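Local coordinates for protein beta-mannosidase (Trichoderma harzianum, PDB 4CVU) that probably hydrolyses beta-mannosidic linkages, releasing mannose from the non-reducing ends of its substrates, as a glycosylated family 2 glycoside hydrolase, at residues T41-N46 and V159-N164; P54-L59 and G111-A116; D78-A83 and F183-R188. One frame throughout, in Å; residues are numbered along the deposited sequence.

All three contacts lie in the N-terminal galactose-binding-like beta-sandwich domain, on the same side of the chain's centre. Their centres are about 13 Å (1 to 2), 12 Å (1 to 3) and 16 Å (2 to 3) apart. Along the chain, contact 2 falls wholly between the two halves of contact 1, whereas contact 3 interleaves with both. Helix 159-168 links them: its start carries Arg161 of contact 1, packs on Tyr115 of contact 2, and meets Tyr185 and Asn187 of contact 3. Contacts 2 and 3 also touch, through His58 and Ile82. Loops and short helices distant in sequence are thus drawn together beside the sandwich strands.

Contact 1 (T41-N46 and V159-N164); sequences TNEYGN and VPRIIN. With NAG (2-acetamido-2-deoxy-beta-D-glucopyranose), chain I.
Glu43 and Arg161 meet in a salt bridge between the loop that follows strand 38-41 and the first turns of helix 159-168, a surface tie within the galactose-binding-like domain. Arg161 NH2 donates to Glu43 OE1 at 2.7 Å, and the bond is almost straight at 172°. The acceptor lies in the guanidinium plane, while the arginine reaches the syn side of the oxygen somewhat out of the carboxylate plane. The carboxylate and guanidinium planes are 79° apart. Glu43 CG is anti to the backbone N (chi1 -172°), which sends the extended chain out to the helix. The same OE1 also accepts a bond from the backbone N of Asn86.

Packing is light. Glu43 CB sits over the centre of the Tyr44 ring, 4.0 Å above its plane.

Within the loop, Asn42 ND2 donates to Asn46 OD1 at 2.8 Å, and Asn42 OD1 takes a weak bond from Asn46 N. The first steadies the side-chain amide of the glycosylated asparagine, whose ND2 is bonded to C1 of the N-acetylglucosamine at 1.5 Å; the second ties its backbone.

With a single charged bond at a surface position, the link to the helix probably depends heavily on that one carboxylate oxygen, which the backbone N of Asn86 probably helps to place.

Contact 2 (P54-L59 and G111-A116); sequences PSQAHL and GLDTYA. With NAG (2-acetamido-2-deoxy-beta-D-glucopyranose), chain C.
Gln56 and Asp113 cross obliquely, their amide and carboxylate planes 46° apart, and one atom of each makes the contact. Gln56 NE2 lies 3.0 Å from Asp113 OD2, but its N-H points well off the oxygen, at 134°, so the hydrogen bond is weak. Gln56 reaches over with its chain extended beyond CG. Asp113 answers with CG anti to the backbone N (chi1 -176°), which carries the carboxylate out to meet the amide.

Asp113 OD1 is gripped by Thr114 and Lys193. Thr114 OG1 donates at 2.7 Å to Asp113 OD1, which accepts the bond through its anti lone pair, and Lys193 adds a salt bridge to the same atom. These partners probably limit turning of the carboxylate. The peptide between Asp113 and Thr114 is cis, an uncommon feature before a residue other than proline.

Both side chains are buried. Gln56 is the N-cap residue of helix 57-63 and also packs on Phe395 and Pro397. Backbone bonds tie Asp113 to Gly210, and Ser55 and Ala57 to Pro211 and Val209, so both segments are fastened to one stretch of chain. Ser55, just ahead of the helix, and Ala57 in its first turn rest on strand 87-91, while the loop from strand 103-109 to strand 116-120 lays Tyr115 on helix 159-168.

Contact 3 (D78-A83 and F183-R188); sequences DLRWIA and FEYPNR. With NAG (2-acetamido-2-deoxy-beta-D-glucopyranose), chain J.
Tyr185 OH holds a water at 2.8 Å, and that water donates to the carbonyl O of Arg80, bridging the two segments; the second leg is modelled so short that its exact length is doubtful. The hydroxyl also makes van der Waals contact with aliphatic carbons. Arg80 CG lies 3.6 Å from Tyr185 OH and Ala83 CB 3.7 Å from it, the arginine chain sliding past the phenol in the opposite direction.

Farther out, Arg80 stays extended from CG to NE and delivers its NH2 to Glu184 OE1 at 3.2 Å. This salt bridge is moderately bent, at 149°. It lies in the guanidinium plane and uses the anti lone pair of the oxygen, with the two flat groups 51° apart. The other terminal nitrogen, NH1, is bonded to the carbonyl O of Leu634.

In the beta-sandwich domain this joins the weakly bonded helix 80-83 to the long loop between helix 159-168 and strand 215-221. Pro160 of helix 159-168 packs on Tyr185. Asp76 OD2 comes close to Glu184 OE1, and the arginine charge probably eases that approach of two carboxylates. Were Arg80 an alanine, Glu184 would probably lose its positive mate beside Asp76, and a gap would be likely to open along the Tyr185 hydroxyl. Farther along the loop, Pro186 CB touches the acetyl methyl C8 of NAG (chain J) at 3.4 Å.

Contact 1 (T41-N46 and V159-N164)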
loop_
_atom_site.group_PDB
_atom_site.type_symbol
_atom_site.label_atom_id
_atom_site.label_comp_id
_atom_site.label_asym_id
_atom_site.label_seq_id
_atom_site.Cartn_x
_atom_site.Cartn_y
_atom_site.Cartn_z
ATOM N N THR A 41 -6.742 -6.848 26.596
ATOM C CA THR A 41 -6.074 -8.147 26.532
ATOM C C THR A 41 -6.928 -9.130 25.744
ATOM O O THR A 41 -8.149 -9.053 25.784
ATOM C CB THR A 41 -5.837 -8.769 27.925
ATOM O OG1 THR A 41 -7.047 -8.711 28.683
ATOM C CG2 THR A 41 -4.724 -8.022 28.683
ATOM N N ASN A 42 -6.270 -10.064 25.066
ATOM C CA ASN A 42 -6.972 -11.056 24.285
ATOM C C ASN A 42 -7.394 -12.228 25.153
ATOM O O ASN A 42 -7.324 -12.161 26.384
ATOM C CB ASN A 42 -6.123 -11.474 23.088
ATOM C CG ASN A 42 -4.955 -12.362 23.461
ATOM O OD1 ASN A 42 -4.253 -12.126 24.453
ATOM N ND2 ASN A 42 -4.696 -13.357 22.606
ATOM N N GLU A 43 -7.869 -13.296 24.526
ATOM C CA GLU A 43 -8.323 -14.468 25.259
ATOM C C GLU A 43 -7.185 -15.370 25.746
ATOM O O GLU A 43 -7.296 -15.988 26.802
ATOM C CB GLU A 43 -9.275 -15.282 24.371
ATOM C CG GLU A 43 -9.959 -16.415 25.098
ATOM C CD GLU A 43 -11.066 -17.064 24.277
ATOM O OE1 GLU A 43 -11.645 -16.430 23.350
ATOM O OE2 GLU A 43 -11.365 -18.226 24.572
ATOM N N TYR A 44 -6.098 -15.450 24.994
ATOM C CA TYR A 44 -5.059 -16.426 25.262
ATOM C C TYR A 44 -3.863 -15.873 26.057
ATOM O O TYR A 44 -2.818 -16.498 26.112
ATOM C CB TYR A 44 -4.660 -17.117 23.939
ATOM C CG TYR A 44 -5.898 -17.603 23.186
ATOM C CD1 TYR A 44 -6.755 -18.552 23.754
ATOM C CD2 TYR A 44 -6.240 -17.080 21.948
ATOM C CE1 TYR A 44 -7.897 -18.976 23.099
ATOM C CE2 TYR A 44 -7.378 -17.508 21.282
ATOM C CZ TYR A 44 -8.204 -18.459 21.861
ATOM O OH TYR A 44 -9.339 -18.866 21.210
ATOM N N GLY A 45 -4.020 -14.724 26.697
ATOM C CA GLY A 45 -2.961 -14.185 27.562
ATOM C C GLY A 45 -1.685 -13.675 26.899
ATOM O O GLY A 45 -0.729 -13.354 27.590
ATOM N N ASN A 46 -1.665 -13.569 25.572
ATOM C CA ASN A 46 -0.434 -13.219 24.860
ATOM C C ASN A 46 -0.477 -11.918 24.046
ATOM O O ASN A 46 0.471 -11.607 23.347
ATOM C CB ASN A 46 0.037 -14.397 23.993
ATOM C CG ASN A 46 -1.017 -14.895 23.030
ATOM O OD1 ASN A 46 -2.121 -14.385 22.981
ATOM N ND2 ASN A 46 -0.663 -15.924 22.259
ATOM N N VAL A 159 -18.434 -13.095 19.013
ATOM C CA VAL A 159 -19.847 -13.148 18.680
ATOM C C VAL A 159 -20.230 -14.353 17.794
ATOM O O VAL A 159 -21.266 -14.993 18.040
ATOM C CB VAL A 159 -20.370 -11.814 18.127
ATOM C CG1 VAL A 159 -21.854 -11.874 17.792
ATOM C CG2 VAL A 159 -20.156 -10.691 19.129
ATOM N N PRO A 160 -19.418 -14.673 16.763
ATOM C CA PRO A 160 -19.642 -15.850 15.946
ATOM C C PRO A 160 -19.717 -17.135 16.758
ATOM O O PRO A 160 -20.550 -17.992 16.491
ATOM C CB PRO A 160 -18.393 -15.897 15.084
ATOM C CG PRO A 160 -18.036 -14.478 14.883
ATOM C CD PRO A 160 -18.384 -13.802 16.173
ATOM N N ARG A 161 -18.826 -17.258 17.723
ATOM C CA ARG A 161 -18.781 -18.453 18.577
ATOM C C ARG A 161 -20.043 -18.570 19.408
ATOM O O ARG A 161 -20.635 -19.643 19.484
ATOM C CB ARG A 161 -17.564 -18.427 19.502
ATOM C CG ARG A 161 -17.496 -19.639 20.429
ATOM C CD ARG A 161 -16.080 -19.884 20.911
ATOM N NE ARG A 161 -15.652 -18.812 21.792
ATOM C CZ ARG A 161 -14.393 -18.421 21.969
ATOM N NH1 ARG A 161 -13.394 -18.974 21.320
ATOM N NH2 ARG A 161 -14.144 -17.429 22.794
ATOM N N ILE A 162 -20.467 -17.458 19.998
ATOM C CA ILE A 162 -21.659 -17.454 20.821
ATOM C C ILE A 162 -22.920 -17.742 19.969
ATOM O O ILE A 162 -23.741 -18.572 20.349
ATOM C CB ILE A 162 -21.780 -16.149 21.626
ATOM C CG1 ILE A 162 -20.641 -16.021 22.648
ATOM C CG2 ILE A 162 -23.074 -16.081 22.402
ATOM C CD1 ILE A 162 -20.579 -14.663 23.322
ATOM N N ILE A 163 -23.085 -17.075 18.823
ATOM C CA ILE A 163 -24.260 -17.355 17.942
ATOM C C ILE A 163 -24.213 -18.749 17.287
ATOM O O ILE A 163 -25.274 -19.354 17.000
ATOM C CB ILE A 163 -24.510 -16.279 16.854
ATOM C CG1 ILE A 163 -23.318 -16.196 15.871
ATOM C CG2 ILE A 163 -24.825 -14.948 17.507
ATOM C CD1 ILE A 163 -23.259 -14.950 15.007
ATOM N N ASN A 164 -23.009 -19.260 17.031
ATOM C CA ASN A 164 -22.883 -20.642 16.597
ATOM C C ASN A 164 -23.359 -21.607 17.700
ATOM O O ASN A 164 -24.074 -22.547 17.403
ATOM C CB ASN A 164 -21.466 -20.980 16.125
ATOM C CG ASN A 164 -21.100 -20.252 14.843
ATOM O OD1 ASN A 164 -21.943 -19.639 14.207
ATOM N ND2 ASN A 164 -19.846 -20.307 14.473
HETATM C C1 NAG I . -1.532 -16.570 21.282
HETATM C C2 NAG I . -0.875 -16.585 19.898
HETATM C C3 NAG I . -1.708 -17.371 18.897
HETATM C C4 NAG I . -2.017 -18.756 19.424
HETATM C C5 NAG I . -2.596 -18.700 20.839
HETATM C C6 NAG I . -2.622 -20.099 21.429
HETATM C C7 NAG I . 0.304 -14.455 19.632
HETATM C C8 NAG I . 0.259 -13.099 18.987
HETATM N N2 NAG I . -0.729 -15.248 19.375
HETATM O O3 NAG I . -1.014 -17.497 17.677
HETATM O O4 NAG I . -2.936 -19.360 18.539
HETATM O O5 NAG I . -1.804 -17.900 21.704
HETATM O O6 NAG I . -2.511 -19.999 22.836
HETATM O O7 NAG I . 1.253 -14.781 20.346
#

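Contact 2 (P54-L59 and G111-A116)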
loop_
_atom_site.group_PDB
_atom_site.type_symbol
_atom_site.label_atom_id
_atom_site.label_comp_id
_atom_site.label_asym_id
_atom_site.label_seq_id
_atom_site.Cartn_x
_atom_site.Cartn_y
_atom_site.Cartn_z
ATOM N N PRO A 54 -14.591 5.510 24.547
ATOM C CA PRO A 54 -15.132 4.407 23.733
ATOM C C PRO A 54 -14.159 3.898 22.635
ATOM O O PRO A 54 -13.397 4.667 22.083
ATOM C CB PRO A 54 -16.356 5.034 23.061
ATOM C CG PRO A 54 -16.572 6.377 23.682
ATOM C CD PRO A 54 -15.264 6.796 24.275
ATOM N N SER A 55 -14.203 2.601 22.354
ATOM C CA SER A 55 -13.480 1.994 21.250
ATOM C C SER A 55 -13.984 0.586 20.927
ATOM O O SER A 55 -14.907 0.102 21.534
ATOM C CB SER A 55 -11.999 1.898 21.590
ATOM O OG SER A 55 -11.230 1.673 20.424
ATOM N N GLN A 56 -13.323 -0.058 19.969
ATOM C CA GLN A 56 -13.447 -1.477 19.741
ATOM C C GLN A 56 -12.056 -2.062 19.537
ATOM O O GLN A 56 -11.145 -1.365 19.147
ATOM C CB GLN A 56 -14.309 -1.742 18.513
ATOM C CG GLN A 56 -15.779 -1.400 18.686
ATOM C CD GLN A 56 -16.484 -1.099 17.356
ATOM O OE1 GLN A 56 -15.868 -0.568 16.441
ATOM N NE2 GLN A 56 -17.779 -1.456 17.244
ATOM N N ALA A 57 -11.898 -3.352 19.786
ATOM C CA ALA A 57 -10.592 -3.985 19.833
ATOM C C ALA A 57 -9.750 -3.846 18.552
ATOM O O ALA A 57 -8.548 -3.592 18.645
ATOM C CB ALA A 57 -10.738 -5.461 20.231
ATOM N N HIS A 58 -10.372 -3.984 17.373
ATOM C CA HIS A 58 -9.652 -3.720 16.098
ATOM C C HIS A 58 -8.958 -2.361 16.129
ATOM O O HIS A 58 -7.789 -2.233 15.708
ATOM C CB HIS A 58 -10.573 -3.760 14.901
ATOM C CG HIS A 58 -11.147 -5.101 14.643
ATOM N ND1 HIS A 58 -12.147 -5.638 15.419
ATOM C CD2 HIS A 58 -10.871 -6.013 13.686
ATOM C CE1 HIS A 58 -12.445 -6.840 14.960
ATOM N NE2 HIS A 58 -11.682 -7.085 13.907
ATOM N N LEU A 59 -9.644 -1.349 16.635
ATOM C CA LEU A 59 -9.072 -0.001 16.612
ATOM C C LEU A 59 -7.894 0.123 17.599
ATOM O O LEU A 59 -6.916 0.773 17.289
ATOM C CB LEU A 59 -10.128 1.095 16.864
ATOM C CG LEU A 59 -11.351 1.058 15.923
ATOM C CD1 LEU A 59 -12.351 2.119 16.372
ATOM C CD2 LEU A 59 -10.951 1.196 14.450
ATOM N N GLY A 111 -23.487 2.178 25.483
ATOM C CA GLY A 111 -23.412 1.112 24.484
ATOM C C GLY A 111 -22.233 0.176 24.658
ATOM O O GLY A 111 -21.083 0.623 24.773
ATOM N N LEU A 112 -22.524 -1.126 24.700
ATOM C CA LEU A 112 -21.504 -2.145 24.772
ATOM C C LEU A 112 -21.778 -3.142 23.652
ATOM O O LEU A 112 -22.899 -3.572 23.464
ATOM C CB LEU A 112 -21.514 -2.855 26.123
ATOM C CG LEU A 112 -21.298 -1.974 27.356
ATOM C CD1 LEU A 112 -21.703 -2.768 28.571
ATOM C CD2 LEU A 112 -19.850 -1.476 27.468
ATOM N N ASP A 113 -20.734 -3.492 22.905
ATOM C CA ASP A 113 -20.869 -4.228 21.657
ATOM C C ASP A 113 -20.110 -5.520 21.778
ATOM O O ASP A 113 -18.872 -5.477 21.846
ATOM C CB ASP A 113 -20.273 -3.373 20.519
ATOM C CG ASP A 113 -20.437 -3.995 19.151
ATOM O OD1 ASP A 113 -21.185 -4.980 18.954
ATOM O OD2 ASP A 113 -19.823 -3.439 18.214
ATOM N N THR A 114 -20.784 -6.675 21.898
ATOM C CA THR A 114 -22.195 -6.835 22.281
ATOM C C THR A 114 -22.329 -7.717 23.579
ATOM O O THR A 114 -22.599 -7.199 24.654
ATOM C CB THR A 114 -23.020 -7.438 21.107
ATOM O OG1 THR A 114 -23.162 -6.458 20.086
ATOM C CG2 THR A 114 -24.412 -7.861 21.547
ATOM N N TYR A 115 -22.132 -9.041 23.453
ATOM C CA TYR A 115 -22.131 -9.955 24.598
ATOM C C TYR A 115 -20.908 -9.630 25.453
ATOM O O TYR A 115 -19.775 -9.670 24.963
ATOM C CB TYR A 115 -22.054 -11.416 24.189
ATOM C CG TYR A 115 -23.179 -11.955 23.318
ATOM C CD1 TYR A 115 -24.423 -12.264 23.848
ATOM C CD2 TYR A 115 -22.968 -12.211 21.977
ATOM C CE1 TYR A 115 -25.447 -12.779 23.034
ATOM C CE2 TYR A 115 -23.954 -12.755 21.173
ATOM C CZ TYR A 115 -25.200 -13.018 21.683
ATOM O OH TYR A 115 -26.187 -13.540 20.834
ATOM N N ALA A 116 -21.139 -9.299 26.720
ATOM C CA ALA A 116 -20.069 -8.888 27.626
ATOM C C ALA A 116 -20.325 -9.425 29.053
ATOM O O ALA A 116 -21.434 -9.801 29.422
ATOM C CB ALA A 116 -19.959 -7.380 27.643
HETATM C C1 NAG C . -16.007 -14.619 26.527
HETATM C C2 NAG C . -15.770 -15.351 27.872
HETATM C C3 NAG C . -17.064 -15.974 28.374
HETATM C C4 NAG C . -18.226 -14.984 28.356
HETATM C C5 NAG C . -18.302 -14.214 27.013
HETATM C C6 NAG C . -19.349 -13.078 27.044
HETATM C C7 NAG C . -13.518 -16.196 28.182
HETATM C C8 NAG C . -12.515 -17.298 28.008
HETATM N N2 NAG C . -14.755 -16.391 27.735
HETATM O O3 NAG C . -16.841 -16.454 29.691
HETATM O O4 NAG C . -19.427 -15.719 28.547
HETATM O O5 NAG C . -17.042 -13.665 26.671
HETATM O O6 NAG C . -18.930 -11.992 27.854
HETATM O O7 NAG C . -13.177 -15.162 28.715
#

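Contact 3 (D78-A83 and F183-R188)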
loop_
_atom_site.group_PDB
_atom_site.type_symbol
_atom_site.label_atom_id
_atom_site.label_comp_id
_atom_site.label_asym_id
_atom_site.label_seq_id
_atom_site.Cartn_x
_atom_site.Cartn_y
_atom_site.Cartn_z
ATOM N N ASP A 78 -7.705 -11.938 6.608
ATOM C CA ASP A 78 -6.527 -12.082 7.432
ATOM C C ASP A 78 -6.751 -11.706 8.889
ATOM O O ASP A 78 -5.992 -12.145 9.756
ATOM C CB ASP A 78 -5.373 -11.240 6.905
ATOM C CG ASP A 78 -4.988 -11.543 5.437
ATOM O OD1 ASP A 78 -5.329 -12.574 4.858
ATOM O OD2 ASP A 78 -4.357 -10.667 4.846
ATOM N N LEU A 79 -7.775 -10.884 9.171
ATOM C CA LEU A 79 -8.037 -10.428 10.549
ATOM C C LEU A 79 -9.080 -11.246 11.339
ATOM O O LEU A 79 -9.439 -10.878 12.454
ATOM C CB LEU A 79 -8.445 -8.954 10.549
ATOM C CG LEU A 79 -7.387 -8.003 9.994
ATOM C CD1 LEU A 79 -7.905 -6.602 10.135
ATOM C CD2 LEU A 79 -6.055 -8.114 10.723
ATOM N N ARG A 80 -9.534 -12.367 10.781
ATOM C CA ARG A 80 -10.602 -13.123 11.405
ATOM C C ARG A 80 -10.220 -13.740 12.766
ATOM O O ARG A 80 -11.090 -13.989 13.598
ATOM C CB ARG A 80 -11.130 -14.190 10.448
ATOM C CG ARG A 80 -12.006 -13.609 9.372
ATOM C CD ARG A 80 -12.537 -14.705 8.466
ATOM N NE ARG A 80 -13.532 -14.172 7.515
ATOM C CZ ARG A 80 -13.894 -14.819 6.411
ATOM N NH1 ARG A 80 -13.381 -16.029 6.161
ATOM N NH2 ARG A 80 -14.789 -14.291 5.555
ATOM N N TRP A 81 -8.925 -13.898 13.031
ATOM C CA TRP A 81 -8.485 -14.304 14.359
ATOM C C TRP A 81 -8.942 -13.370 15.471
ATOM O O TRP A 81 -8.896 -13.731 16.653
ATOM C CB TRP A 81 -6.967 -14.420 14.419
ATOM C CG TRP A 81 -6.193 -13.161 14.092
ATOM C CD1 TRP A 81 -5.807 -12.738 12.861
ATOM C CD2 TRP A 81 -5.642 -12.236 15.023
ATOM N NE1 TRP A 81 -5.064 -11.572 12.961
ATOM C CE2 TRP A 81 -4.979 -11.238 14.288
ATOM C CE3 TRP A 81 -5.684 -12.127 16.402
ATOM C CZ2 TRP A 81 -4.336 -10.155 14.906
ATOM C CZ3 TRP A 81 -5.049 -11.054 17.016
ATOM C CH2 TRP A 81 -4.383 -10.095 16.274
ATOM N N ILE A 82 -9.330 -12.150 15.118
ATOM C CA ILE A 82 -9.774 -11.186 16.098
ATOM C C ILE A 82 -11.212 -11.463 16.475
ATOM O O ILE A 82 -11.516 -11.647 17.656
ATOM C CB ILE A 82 -9.589 -9.731 15.587
ATOM C CG1 ILE A 82 -8.090 -9.398 15.527
ATOM C CG2 ILE A 82 -10.294 -8.750 16.495
ATOM C CD1 ILE A 82 -7.740 -8.142 14.740
ATOM N N ALA A 83 -12.110 -11.530 15.491
ATOM C CA ALA A 83 -13.521 -11.808 15.789
ATOM C C ALA A 83 -13.706 -13.179 16.474
ATOM O O ALA A 83 -14.684 -13.387 17.170
ATOM C CB ALA A 83 -14.336 -11.780 14.506
ATOM N N PHE A 183 -24.010 -13.740 4.488
ATOM C CA PHE A 183 -23.137 -12.955 3.632
ATOM C C PHE A 183 -21.760 -13.527 3.859
ATOM O O PHE A 183 -21.159 -14.123 2.952
ATOM C CB PHE A 183 -23.207 -11.450 3.987
ATOM C CG PHE A 183 -24.467 -10.764 3.508
ATOM C CD1 PHE A 183 -24.559 -10.290 2.217
ATOM C CD2 PHE A 183 -25.552 -10.594 4.347
ATOM C CE1 PHE A 183 -25.708 -9.659 1.768
ATOM C CE2 PHE A 183 -26.716 -9.977 3.900
ATOM C CZ PHE A 183 -26.783 -9.509 2.618
ATOM N N GLU A 184 -21.269 -13.370 5.087
ATOM C CA GLU A 184 -20.069 -14.055 5.501
ATOM C C GLU A 184 -20.367 -14.953 6.712
ATOM O O GLU A 184 -20.556 -16.147 6.505
ATOM C CB GLU A 184 -18.911 -13.065 5.714
ATOM C CG GLU A 184 -18.460 -12.484 4.376
ATOM C CD GLU A 184 -17.452 -11.355 4.492
ATOM O OE1 GLU A 184 -16.325 -11.581 4.997
ATOM O OE2 GLU A 184 -17.799 -10.225 4.074
ATOM N N TYR A 185 -20.400 -14.416 7.942
ATOM C CA TYR A 185 -20.762 -15.246 9.117
ATOM C C TYR A 185 -22.234 -15.661 9.122
ATOM O O TYR A 185 -23.087 -14.877 8.803
ATOM C CB TYR A 185 -20.508 -14.535 10.430
ATOM C CG TYR A 185 -19.048 -14.296 10.675
ATOM C CD1 TYR A 185 -18.247 -15.280 11.267
ATOM C CD2 TYR A 185 -18.443 -13.111 10.292
ATOM C CE1 TYR A 185 -16.892 -15.075 11.493
ATOM C CE2 TYR A 185 -17.083 -12.888 10.509
ATOM C CZ TYR A 185 -16.319 -13.852 11.103
ATOM O OH TYR A 185 -14.983 -13.598 11.315
ATOM N N PRO A 186 -22.524 -16.911 9.478
ATOM C CA PRO A 186 -23.889 -17.386 9.655
ATOM C C PRO A 186 -24.441 -17.047 11.018
ATOM O O PRO A 186 -23.720 -16.658 11.917
ATOM C CB PRO A 186 -23.718 -18.898 9.597
ATOM C CG PRO A 186 -22.349 -19.107 10.172
ATOM C CD PRO A 186 -21.540 -17.998 9.600
ATOM N N ASN A 187 -25.736 -17.250 11.173
ATOM C CA ASN A 187 -26.418 -17.160 12.458
ATOM C C ASN A 187 -26.685 -15.792 13.069
ATOM O O ASN A 187 -27.053 -15.739 14.221
ATOM C CB ASN A 187 -25.777 -18.087 13.512
ATOM C CG ASN A 187 -25.816 -19.538 13.115
ATOM O OD1 ASN A 187 -26.825 -20.053 12.660
ATOM N ND2 ASN A 187 -24.704 -20.167 13.200
ATOM N N ARG A 188 -26.555 -14.711 12.292
ATOM C CA ARG A 188 -26.680 -13.344 12.781
ATOM C C ARG A 188 -28.063 -13.013 13.350
ATOM O O ARG A 188 -28.223 -12.098 14.110
ATOM C CB ARG A 188 -26.302 -12.333 11.695
ATOM C CG ARG A 188 -27.314 -12.138 10.605
ATOM C CD ARG A 188 -26.804 -11.363 9.374
ATOM N NE ARG A 188 -27.630 -11.564 8.178
ATOM C CZ ARG A 188 -28.703 -10.841 7.894
ATOM N NH1 ARG A 188 -29.079 -9.939 8.720
ATOM N NH2 ARG A 188 -29.425 -11.025 6.797
HETATM C C1 NAG J . -27.432 -24.465 12.978
HETATM C C2 NAG J . -26.418 -24.902 11.936
HETATM C C3 NAG J . -26.846 -26.094 11.099
HETATM C C4 NAG J . -27.422 -27.235 11.944
HETATM C C5 NAG J . -28.368 -26.707 13.019
HETATM C C6 NAG J . -28.810 -27.835 13.964
HETATM C C7 NAG J . -24.935 -23.222 11.028
HETATM C C8 NAG J . -24.804 -22.118 10.022
HETATM N N2 NAG J . -26.131 -23.806 11.038
HETATM O O3 NAG J . -25.688 -26.527 10.415
HETATM O O4 NAG J . -28.160 -28.071 11.080
HETATM O O5 NAG J . -27.779 -25.623 13.747
HETATM O O6 NAG J . -28.423 -27.585 15.306
HETATM O O7 NAG J . -23.981 -23.517 11.776
HETATM O O HOH W 1 -13.297 -14.976 13.111
#